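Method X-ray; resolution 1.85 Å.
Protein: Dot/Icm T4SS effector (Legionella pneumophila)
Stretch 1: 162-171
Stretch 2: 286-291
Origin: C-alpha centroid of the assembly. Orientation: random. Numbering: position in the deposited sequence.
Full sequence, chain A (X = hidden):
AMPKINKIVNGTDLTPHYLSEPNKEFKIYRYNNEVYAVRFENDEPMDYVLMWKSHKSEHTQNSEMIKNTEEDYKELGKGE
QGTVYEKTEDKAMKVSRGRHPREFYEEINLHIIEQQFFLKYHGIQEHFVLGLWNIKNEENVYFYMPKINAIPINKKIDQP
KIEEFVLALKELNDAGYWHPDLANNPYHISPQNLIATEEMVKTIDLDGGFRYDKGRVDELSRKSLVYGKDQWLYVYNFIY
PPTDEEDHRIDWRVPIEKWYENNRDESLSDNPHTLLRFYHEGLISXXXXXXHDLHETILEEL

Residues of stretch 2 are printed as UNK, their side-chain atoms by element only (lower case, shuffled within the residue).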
ATOM      1  N   ILE A 162     -12.073   7.913   3.048  1.00 15.47           N
ATOM      2  CA  ILE A 162     -12.002   6.460   2.982  1.00 17.92           C
ATOM      3  C   ILE A 162     -12.336   5.977   1.576  1.00 13.20           C
ATOM      4  O   ILE A 162     -11.696   5.060   1.055  1.00 12.12           O
ATOM      5  CB  ILE A 162     -12.933   5.836   4.041  1.00 21.66           C
ATOM      6  CG1 ILE A 162     -12.652   6.439   5.418  1.00 25.57           C
ATOM      7  CG2 ILE A 162     -12.760   4.325   4.064  1.00 19.01           C
ATOM      8  CD1 ILE A 162     -13.460   5.833   6.543  1.00 29.79           C
ATOM      9  N   GLU A 163     -13.344   6.579   0.946  1.00 14.18           N
ATOM     10  CA  GLU A 163     -13.678   6.234  -0.432  1.00 44.37           C
ATOM     11  C   GLU A 163     -12.460   6.394  -1.339  1.00 13.49           C
ATOM     12  O   GLU A 163     -12.118   5.486  -2.107  1.00 12.65           O
ATOM     13  CB  GLU A 163     -14.839   7.100  -0.927  1.00 43.81           C
ATOM     14  CG  GLU A 163     -16.077   7.078  -0.038  1.00 45.50           C
ATOM     15  CD  GLU A 163     -17.283   6.427  -0.700  1.00 37.34           C
ATOM     16  OE1 GLU A 163     -17.286   6.261  -1.937  1.00 33.18           O
ATOM     17  OE2 GLU A 163     -18.233   6.072   0.028  1.00 33.93           O
ATOM     18  N   GLU A 164     -11.778   7.536  -1.243  1.00 14.09           N
ATOM     19  CA  GLU A 164     -10.635   7.788  -2.112  1.00 28.68           C
ATOM     20  C   GLU A 164      -9.509   6.799  -1.839  1.00 17.59           C
ATOM     21  O   GLU A 164      -8.833   6.340  -2.769  1.00 12.15           O
ATOM     22  CB  GLU A 164     -10.150   9.227  -1.927  1.00 40.32           C
ATOM     23  CG  GLU A 164      -9.080   9.647  -2.919  1.00 50.52           C
ATOM     24  CD  GLU A 164      -8.622  11.081  -2.721  1.00 59.32           C
ATOM     25  OE1 GLU A 164      -9.166  11.768  -1.831  1.00 62.58           O
ATOM     26  OE2 GLU A 164      -7.712  11.521  -3.457  1.00 61.91           O
ATOM     27  N   PHE A 165      -9.291   6.445  -0.570  1.00 13.41           N
ATOM     28  CA  PHE A 165      -8.267   5.453  -0.273  1.00 12.13           C
ATOM     29  C   PHE A 165      -8.632   4.088  -0.844  1.00 10.78           C
ATOM     30  O   PHE A 165      -7.781   3.396  -1.413  1.00 12.62           O
ATOM     31  CB  PHE A 165      -8.055   5.326   1.234  1.00 11.49           C
ATOM     32  CG  PHE A 165      -7.199   4.150   1.611  1.00 11.23           C
ATOM     33  CD1 PHE A 165      -5.819   4.238   1.581  1.00 11.23           C
ATOM     34  CD2 PHE A 165      -7.787   2.931   1.956  1.00 10.99           C
ATOM     35  CE1 PHE A 165      -5.034   3.147   1.919  1.00  9.49           C
ATOM     36  CE2 PHE A 165      -7.012   1.841   2.281  1.00 11.11           C
ATOM     37  CZ  PHE A 165      -5.632   1.944   2.266  1.00 11.06           C
ATOM     38  N   VAL A 166      -9.897   3.687  -0.704  1.00 10.30           N
ATOM     39  CA  VAL A 166     -10.331   2.375  -1.181  1.00  9.79           C
ATOM     40  C   VAL A 166     -10.132   2.263  -2.689  1.00  9.76           C
ATOM     41  O   VAL A 166      -9.633   1.246  -3.191  1.00 15.12           O
ATOM     42  CB  VAL A 166     -11.793   2.113  -0.784  1.00 10.33           C
ATOM     43  CG1 VAL A 166     -12.376   0.988  -1.605  1.00 10.14           C
ATOM     44  CG2 VAL A 166     -11.873   1.792   0.703  1.00 24.95           C
ATOM     45  N   LEU A 167     -10.536   3.298  -3.436  1.00 13.48           N
ATOM     46  CA  LEU A 167     -10.362   3.271  -4.887  1.00 10.85           C
ATOM     47  C   LEU A 167      -8.882   3.245  -5.256  1.00 11.59           C
ATOM     48  O   LEU A 167      -8.483   2.614  -6.242  1.00 10.15           O
ATOM     49  CB  LEU A 167     -11.053   4.474  -5.521  1.00 12.15           C
ATOM     50  CG  LEU A 167     -12.578   4.497  -5.413  1.00 12.95           C
ATOM     51  CD1 LEU A 167     -13.130   5.791  -5.968  1.00 22.18           C
ATOM     52  CD2 LEU A 167     -13.193   3.296  -6.107  1.00 24.13           C
ATOM     53  N   ALA A 168      -8.046   3.935  -4.479  1.00 12.95           N
ATOM     54  CA  ALA A 168      -6.605   3.845  -4.711  1.00 12.71           C
ATOM     55  C   ALA A 168      -6.096   2.432  -4.441  1.00 10.30           C
ATOM     56  O   ALA A 168      -5.257   1.906  -5.188  1.00 10.04           O
ATOM     57  CB  ALA A 168      -5.866   4.859  -3.837  1.00 14.47           C
ATOM     58  N   LEU A 169      -6.585   1.805  -3.365  1.00  8.93           N
ATOM     59  CA  LEU A 169      -6.173   0.435  -3.070  1.00 11.99           C
ATOM     60  C   LEU A 169      -6.670  -0.528  -4.142  1.00  9.65           C
ATOM     61  O   LEU A 169      -5.975  -1.499  -4.486  1.00  7.51           O
ATOM     62  CB  LEU A 169      -6.687   0.020  -1.701  1.00  7.67           C
ATOM     63  CG  LEU A 169      -6.371  -1.400  -1.237  1.00 18.96           C
ATOM     64  CD1 LEU A 169      -4.870  -1.633  -1.228  1.00 13.80           C
ATOM     65  CD2 LEU A 169      -6.973  -1.651   0.152  1.00 13.98           C
ATOM     66  N   LYS A 170      -7.866  -0.275  -4.686  1.00  9.34           N
ATOM     67  CA  LYS A 170      -8.378  -1.115  -5.762  1.00 11.24           C
ATOM     68  C   LYS A 170      -7.486  -1.036  -6.993  1.00 10.86           C
ATOM     69  O   LYS A 170      -7.217  -2.056  -7.643  1.00 12.79           O
ATOM     70  CB  LYS A 170      -9.799  -0.701  -6.122  1.00 10.34           C
ATOM     71  CG  LYS A 170     -10.436  -1.555  -7.213  1.00 13.54           C
ATOM     72  CD  LYS A 170     -11.818  -1.026  -7.590  1.00 14.82           C
ATOM     73  CE  LYS A 170     -12.464  -1.889  -8.668  1.00 18.86           C
ATOM     74  NZ  LYS A 170     -11.618  -2.005  -9.880  1.00 19.80           N
ATOM     75  N   GLU A 171      -7.025   0.168  -7.336  1.00 11.15           N
ATOM     76  CA  GLU A 171      -6.079   0.314  -8.441  1.00 17.87           C
ATOM     77  C   GLU A 171      -4.839  -0.532  -8.187  1.00 15.27           C
ATOM     78  O   GLU A 171      -4.306  -1.170  -9.102  1.00 11.80           O
ATOM     79  CB  GLU A 171      -5.710   1.790  -8.612  1.00 28.56           C
ATOM     80  CG  GLU A 171      -5.325   2.188 -10.019  1.00 40.41           C
ATOM     81  CD  GLU A 171      -5.258   3.697 -10.198  1.00 47.57           C
ATOM     82  OE1 GLU A 171      -5.656   4.428  -9.267  1.00 48.34           O
ATOM     83  OE2 GLU A 171      -4.810   4.151 -11.275  1.00 50.43           O
ATOM     84  N   UNK A 286     -20.314  -0.510  -2.490  1.00 16.41           N
ATOM     85  CA  UNK A 286     -19.277  -0.069  -3.407  1.00 17.56           C
ATOM     86  C   UNK A 286     -19.039   1.421  -3.186  1.00 19.30           C
ATOM     87  O   UNK A 286     -19.983   2.155  -2.883  1.00 15.83           O
ATOM     88  c   UNK A 286     -19.673  -0.311  -4.872  1.00 16.82           C
ATOM     89  c   UNK A 286     -19.878  -1.752  -5.315  1.00 17.48           C
ATOM     90  c   UNK A 286     -20.434  -1.781  -6.731  1.00 15.80           C
ATOM     91  c   UNK A 286     -18.586  -2.534  -5.230  1.00 18.69           C
ATOM     92  N   UNK A 287     -17.795   1.877  -3.333  1.00 20.85           N
ATOM     93  CA  UNK A 287     -17.553   3.329  -3.304  1.00 22.80           C
ATOM     94  C   UNK A 287     -18.474   4.031  -4.287  1.00 17.65           C
ATOM     95  O   UNK A 287     -18.778   3.510  -5.362  1.00 22.58           O
ATOM     96  c   UNK A 287     -16.078   3.451  -3.709  1.00 25.24           C
ATOM     97  c   UNK A 287     -16.549   1.111  -3.526  1.00 22.58           C
ATOM     98  c   UNK A 287     -15.472   2.142  -3.290  1.00 22.91           C
ATOM     99  N   UNK A 288     -18.923   5.227  -3.907  1.00 18.94           N
ATOM    100  CA  UNK A 288     -19.919   5.930  -4.708  1.00 20.93           C
ATOM    101  C   UNK A 288     -19.473   6.078  -6.159  1.00 21.98           C
ATOM    102  O   UNK A 288     -20.267   5.872  -7.081  1.00 23.07           O
ATOM    103  c   UNK A 288     -21.691   9.334  -4.017  1.00 50.87           C
ATOM    104  c   UNK A 288     -20.209   7.301  -4.096  1.00 28.15           C
ATOM    105  c   UNK A 288     -23.154   9.753  -4.064  1.00 56.59           C
ATOM    106  n   UNK A 288     -23.729   9.656  -5.433  1.00 57.38           N
ATOM    107  c   UNK A 288     -21.495   7.935  -4.598  1.00 39.93           C
ATOM    108  N   UNK A 289     -18.201   6.423  -6.381  1.00 24.67           N
ATOM    109  CA  UNK A 289     -17.742   6.688  -7.740  1.00 25.68           C
ATOM    110  C   UNK A 289     -17.682   5.414  -8.570  1.00 26.49           C
ATOM    111  O   UNK A 289     -17.921   5.458  -9.783  1.00 25.04           O
ATOM    112  c   UNK A 289     -15.897   7.794  -9.093  1.00 42.68           C
ATOM    113  c   UNK A 289     -14.239   9.158 -10.397  1.00 53.93           C
ATOM    114  c   UNK A 289     -16.371   7.363  -7.721  1.00 32.52           C
ATOM    115  n   UNK A 289     -13.025  10.020 -10.343  1.00 54.07           N
ATOM    116  c   UNK A 289     -14.595   8.587  -9.029  1.00 49.46           C
ATOM    117  N   UNK A 290     -17.363   4.275  -7.942  1.00 20.55           N
ATOM    118  CA  UNK A 290     -17.314   3.024  -8.692  1.00 20.02           C
ATOM    119  C   UNK A 290     -18.714   2.587  -9.104  1.00 20.62           C
ATOM    120  O   UNK A 290     -18.930   2.171 -10.247  1.00 21.64           O
ATOM    121  c   UNK A 290     -16.542   0.555  -8.512  1.00 30.81           C
ATOM    122  c   UNK A 290     -15.833   0.624  -9.854  1.00 31.93           C
ATOM    123  c   UNK A 290     -15.847  -0.430  -7.579  1.00 29.28           C
ATOM    124  c   UNK A 290     -16.623   1.937  -7.867  1.00 17.93           C
ATOM    125  N   UNK A 291     -19.676   2.668  -8.182  1.00 20.53           N
ATOM    126  CA  UNK A 291     -21.063   2.402  -8.540  1.00 23.17           C
ATOM    127  C   UNK A 291     -21.498   3.300  -9.689  1.00 24.35           C
ATOM    128  O   UNK A 291     -22.101   2.837 -10.665  1.00 25.23           O
ATOM    129  c   UNK A 291     -21.972   2.599  -7.326  1.00 21.76           C
TER
HETATM  130  O   HOH W   1     -16.434   7.233  -4.006  1.00 14.07           O

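Position 286 carries four side-chain carbons, forked at the second, with no heteroatom. Its CA-to-CB bond points away from the helix of stretch 1, and its side chain stays out of contact. The fork beyond a single unbranched carbon identifies Leu-286, a buried residue whose apolar side chain packs without help from this helix.

At position 287 three carbons close a ring onto the backbone nitrogen. The ring turns toward stretch 1, and its CB lies 3.8 Å from Leu-167 CD2. Only proline closes such a ring. Pro-287 stands at the N-cap position, just before the helix that begins at 288. Its ring constrains phi, here -52°, and its nitrogen has no hydrogen to donate, which costs nothing where no preceding turn offers an acceptor. The ring is a compact apolar surface, and its CG lies 3.7 Å from Val-166 CG1.

Position 288 has four carbons in a row ending in nitrogen, and its CB lies 3.8 Å from Glu-163 OE1. The pattern is that of lysine. The side chain of Lys-288 starts sideways, its end leads away from stretch 1, and the residue is exposed. Its backbone does the work here: Lys-288 N donates a hydrogen bond to Glu-163 OE1 (2.8 Å, 155°).

Position 289 repeats the unbranched chain of four carbons and a terminal nitrogen; its CB is 4.0 Å from Leu-167 CD1. It is Lys-289, whose extended chain, with all four chi angles t, carries its amine away from stretch 1. Lys-289 N donates to water 1 over 3.1 Å, and that water donates to Glu-163 OE1 at 2.4 Å, a notably short distance.

At position 290 four carbons again fork at the second, but the CA-to-CB bond now points toward stretch 1, and CB lies 4.1 Å from Leu-167 CD2. This is Leu-290. Its CD2 approaches Lys-170 CE at 3.8 Å, so the leucine packs against the aliphatic part of a lysine whose NZ is hydrogen-bonded elsewhere in the structure.

Position 291 has a single side-chain carbon, out of reach of stretch 1, and is Ala-291. Ala-291 N donates to Pro-287 O at 3.1 Å, helping to form the first helical turn.

The contact thus joins a polar anchor to an apolar patch. Glu-163 places OE1 at the start of the second helix, where backbone NH groups lack acceptors from a preceding turn, binding one directly and another through water. Farther along the first helix, Val-166, Leu-167 and the Lys-170 chain pack against Pro-287 and Leu-290. Together the stretches bury 320 Å².

Stretch 2 286-291: LPKKLA
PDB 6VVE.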